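PDB 6UXC: CT253 from Chlamydia trachomatis serovar L2, which is a putative lipoprotein of unknown function, belonging to an uncharacterised protein family and bearing a sodium ion in its crystal structure. Local coordinates for residues S117-V122 with I133-L138. Sequence-based numbering, arbitrary orientation.
Sequences SVRVRV and IYQEIL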
ATOM      1  N   SER A 117      -5.013  -8.901  -2.911  1.00 27.82           N
ATOM      2  CA  SER A 117      -5.678  -8.579  -1.658  1.00 33.33           C
ATOM      3  C   SER A 117      -4.674  -7.846  -0.790  1.00 31.12           C
ATOM      4  O   SER A 117      -3.540  -8.311  -0.638  1.00 32.41           O
ATOM      5  CB  SER A 117      -6.172  -9.857  -0.967  1.00 41.68           C
ATOM      6  OG  SER A 117      -6.813  -9.582   0.257  1.00 54.68           O
ATOM      7  N   VAL A 118      -5.083  -6.714  -0.214  1.00 29.41           N
ATOM      8  CA  VAL A 118      -4.183  -5.878   0.582  1.00 28.76           C
ATOM      9  C   VAL A 118      -4.842  -5.538   1.913  1.00 32.39           C
ATOM     10  O   VAL A 118      -5.976  -5.039   1.937  1.00 33.45           O
ATOM     11  CB  VAL A 118      -3.814  -4.579  -0.156  1.00 30.42           C
ATOM     12  CG1 VAL A 118      -3.032  -3.634   0.771  1.00 29.73           C
ATOM     13  CG2 VAL A 118      -3.044  -4.899  -1.417  1.00 28.75           C
ATOM     14  N   ARG A 119      -4.124  -5.776   3.021  1.00 27.34           N
ATOM     15  CA  ARG A 119      -4.567  -5.283   4.320  1.00 28.68           C
ATOM     16  C   ARG A 119      -4.005  -3.880   4.536  1.00 26.17           C
ATOM     17  O   ARG A 119      -2.781  -3.681   4.573  1.00 27.59           O
ATOM     18  CB  ARG A 119      -4.179  -6.184   5.490  1.00 27.44           C
ATOM     19  CG  ARG A 119      -4.754  -5.640   6.796  1.00 32.05           C
ATOM     20  CD  ARG A 119      -4.386  -6.479   8.001  1.00 38.52           C
ATOM     21  NE  ARG A 119      -4.893  -7.825   7.895  1.00 50.61           N
ATOM     22  CZ  ARG A 119      -4.146  -8.915   7.759  1.00 49.66           C
ATOM     23  NH1 ARG A 119      -2.823  -8.856   7.718  1.00 48.22           N
ATOM     24  NH2 ARG A 119      -4.746 -10.084   7.667  1.00 43.72           N
ATOM     25  N   VAL A 120      -4.901  -2.908   4.634  1.00 26.33           N
ATOM     26  CA  VAL A 120      -4.541  -1.521   4.877  1.00 26.53           C
ATOM     27  C   VAL A 120      -4.772  -1.223   6.347  1.00 25.17           C
ATOM     28  O   VAL A 120      -5.855  -1.495   6.876  1.00 26.82           O
ATOM     29  CB  VAL A 120      -5.359  -0.564   3.993  1.00 28.26           C
ATOM     30  CG1 VAL A 120      -4.936   0.871   4.247  1.00 29.16           C
ATOM     31  CG2 VAL A 120      -5.192  -0.905   2.501  1.00 29.51           C
ATOM     32  N   ARG A 121      -3.762  -0.654   6.997  1.00 23.72           N
ATOM     33  CA  ARG A 121      -3.852  -0.123   8.338  1.00 24.79           C
ATOM     34  C   ARG A 121      -3.443   1.341   8.341  1.00 24.70           C
ATOM     35  O   ARG A 121      -2.531   1.742   7.620  1.00 24.58           O
ATOM     36  CB  ARG A 121      -2.954  -0.888   9.291  1.00 25.88           C
ATOM     37  CG  ARG A 121      -3.466  -2.237   9.630  1.00 25.43           C
ATOM     38  CD  ARG A 121      -2.436  -3.011  10.376  1.00 26.59           C
ATOM     39  NE  ARG A 121      -3.008  -4.193  10.997  1.00 28.40           N
ATOM     40  CZ  ARG A 121      -2.349  -4.974  11.838  1.00 27.77           C
ATOM     41  NH1 ARG A 121      -1.076  -4.719  12.106  1.00 27.86           N
ATOM     42  NH2 ARG A 121      -2.971  -5.994  12.415  1.00 31.02           N
ATOM     43  N   VAL A 122      -4.108   2.135   9.173  1.00 24.87           N
ATOM     44  CA  VAL A 122      -3.645   3.486   9.474  1.00 25.34           C
ATOM     45  C   VAL A 122      -3.528   3.600  10.981  1.00 26.63           C
ATOM     46  O   VAL A 122      -4.455   3.233  11.708  1.00 27.83           O
ATOM     47  CB  VAL A 122      -4.598   4.565   8.931  1.00 27.87           C
ATOM     48  CG1 VAL A 122      -4.050   5.940   9.272  1.00 25.43           C
ATOM     49  CG2 VAL A 122      -4.760   4.415   7.450  1.00 27.16           C
ATOM     50  N   ILE A 133      -6.331   3.176  13.858  1.00 29.78           N
ATOM     51  CA  ILE A 133      -7.641   3.804  13.642  1.00 34.03           C
ATOM     52  C   ILE A 133      -8.392   3.237  12.444  1.00 41.99           C
ATOM     53  O   ILE A 133      -9.579   3.561  12.261  1.00 36.42           O
ATOM     54  CB  ILE A 133      -7.523   5.334  13.479  1.00 38.32           C
ATOM     55  CG1 ILE A 133      -6.676   5.693  12.259  1.00 36.08           C
ATOM     56  CG2 ILE A 133      -6.937   5.937  14.753  1.00 38.85           C
ATOM     57  CD1 ILE A 133      -6.779   7.150  11.842  1.00 43.56           C
ATOM     58  N   TYR A 134      -7.750   2.416  11.624  1.00 32.05           N
ATOM     59  CA  TYR A 134      -8.377   1.833  10.455  1.00 31.70           C
ATOM     60  C   TYR A 134      -7.661   0.531  10.127  1.00 31.02           C
ATOM     61  O   TYR A 134      -6.416   0.482  10.140  1.00 28.63           O
ATOM     62  CB  TYR A 134      -8.302   2.797   9.270  1.00 32.53           C
ATOM     63  CG  TYR A 134      -8.774   2.212   7.972  1.00 30.03           C
ATOM     64  CD1 TYR A 134     -10.073   1.727   7.843  1.00 40.08           C
ATOM     65  CD2 TYR A 134      -7.947   2.177   6.853  1.00 32.50           C
ATOM     66  CE1 TYR A 134     -10.514   1.188   6.652  1.00 39.90           C
ATOM     67  CE2 TYR A 134      -8.387   1.642   5.659  1.00 33.87           C
ATOM     68  CZ  TYR A 134      -9.672   1.151   5.562  1.00 41.03           C
ATOM     69  OH  TYR A 134     -10.130   0.614   4.378  1.00 37.46           O
ATOM     70  N   GLN A 135      -8.452  -0.504   9.840  1.00 30.27           N
ATOM     71  CA  GLN A 135      -7.913  -1.759   9.327  1.00 28.94           C
ATOM     72  C   GLN A 135      -8.958  -2.374   8.418  1.00 36.10           C
ATOM     73  O   GLN A 135     -10.103  -2.570   8.841  1.00 36.34           O
ATOM     74  CB  GLN A 135      -7.575  -2.742  10.445  1.00 30.44           C
ATOM     75  CG  GLN A 135      -7.051  -4.082   9.936  1.00 33.29           C
ATOM     76  CD  GLN A 135      -6.664  -5.007  11.056  1.00 41.93           C
ATOM     77  OE1 GLN A 135      -5.491  -5.289  11.254  1.00 35.74           O
ATOM     78  NE2 GLN A 135      -7.651  -5.490  11.798  1.00 45.02           N
ATOM     79  N   GLU A 136      -8.565  -2.696   7.192  1.00 29.84           N
ATOM     80  CA  GLU A 136      -9.500  -3.308   6.265  1.00 29.08           C
ATOM     81  C   GLU A 136      -8.725  -4.028   5.185  1.00 30.80           C
ATOM     82  O   GLU A 136      -7.662  -3.573   4.761  1.00 30.73           O
ATOM     83  CB  GLU A 136     -10.425  -2.264   5.640  1.00 33.26           C
ATOM     84  CG  GLU A 136     -11.532  -2.864   4.752  1.00 39.66           C
ATOM     85  CD  GLU A 136     -12.487  -1.810   4.207  1.00 41.61           C
ATOM     86  OE1 GLU A 136     -12.251  -0.606   4.427  1.00 39.44           O
ATOM     87  OE2 GLU A 136     -13.496  -2.189   3.561  1.00 46.60           O
ATOM     88  N   ILE A 137      -9.287  -5.146   4.725  1.00 34.11           N
ATOM     89  CA  ILE A 137      -8.746  -5.866   3.580  1.00 33.12           C
ATOM     90  C   ILE A 137      -9.511  -5.423   2.343  1.00 36.90           C
ATOM     91  O   ILE A 137     -10.740  -5.550   2.282  1.00 35.23           O
ATOM     92  CB  ILE A 137      -8.826  -7.382   3.789  1.00 35.83           C
ATOM     93  CG1 ILE A 137      -7.975  -7.760   5.003  1.00 38.99           C
ATOM     94  CG2 ILE A 137      -8.395  -8.113   2.533  1.00 37.20           C
ATOM     95  CD1 ILE A 137      -8.084  -9.197   5.426  1.00 37.34           C
ATOM     96  N   LEU A 138      -8.780  -4.869   1.387  1.00 29.39           N
ATOM     97  CA  LEU A 138      -9.271  -4.417   0.101  1.00 34.35           C
ATOM     98  C   LEU A 138      -8.767  -5.378  -0.967  1.00 30.95           C
ATOM     99  O   LEU A 138      -7.680  -5.957  -0.849  1.00 31.30           O
ATOM    100  CB  LEU A 138      -8.779  -2.998  -0.198  1.00 33.11           C
ATOM    101  CG  LEU A 138      -9.071  -1.927   0.866  1.00 29.82           C
ATOM    102  CD1 LEU A 138      -8.462  -0.599   0.479  1.00 32.86           C
ATOM    103  CD2 LEU A 138     -10.573  -1.790   1.134  1.00 32.27           C
TER
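A beta hairpin of antiparallel strands, interrupted by a classic beta bulge at Val122, pairs Val118, Val120 and Val122 with Leu138, Glu136 and Tyr134 as hydrogen-bonded pairs. Val120 N donates to Glu136 O at 2.8 Å, nearly straight (167°), and Glu136 N returns a bond to Val120 O. At the bulge Ile133 and Tyr134 both face Val122: Ile133 N reaches Val122 O at 2.9 Å, whereas the bond from Tyr134 N to the same oxygen is weak. Ile133 CD1 packs on Val122 CG1. On the face bearing the valines, Tyr134 CG lies anti to its backbone N (chi1 173°), and the side chain crosses those of Val122 and Val120 at a slant. Val122 CG2 meets CD2 at the ring edge. Val120 CG1 lies 3.8 Å from Tyr134 CE2, and Val120 CG2 touches Leu138 CD1 at 3.9 Å. Tyr134 OH is placed to donate to Glu136 OE1, which lies at the ring edge in its plane; the modelled 2.4 Å is unusually short and its exact length doubtful. On the other face Arg121 and Gln135 extend side by side, their guanidinium and amide planes 25° apart. Arg121 grips a single atom side-on, NE at 2.7 Å and NH2 at 2.9 Å from Gln135 OE1, which lies in the guanidinium plane; backbone carbonyls of Phe74, Ser76 and Pro77 hold the guanidinium further. Strand 131-143 is outermost in the sheet, and strand 113-124 bonds on its other side to strand 94-105. Helix 165-184 packs against the valine-bearing face, where Val118 meets Leu173, Leu138 meets Ile177, and Arg180 forms a salt bridge with Glu136.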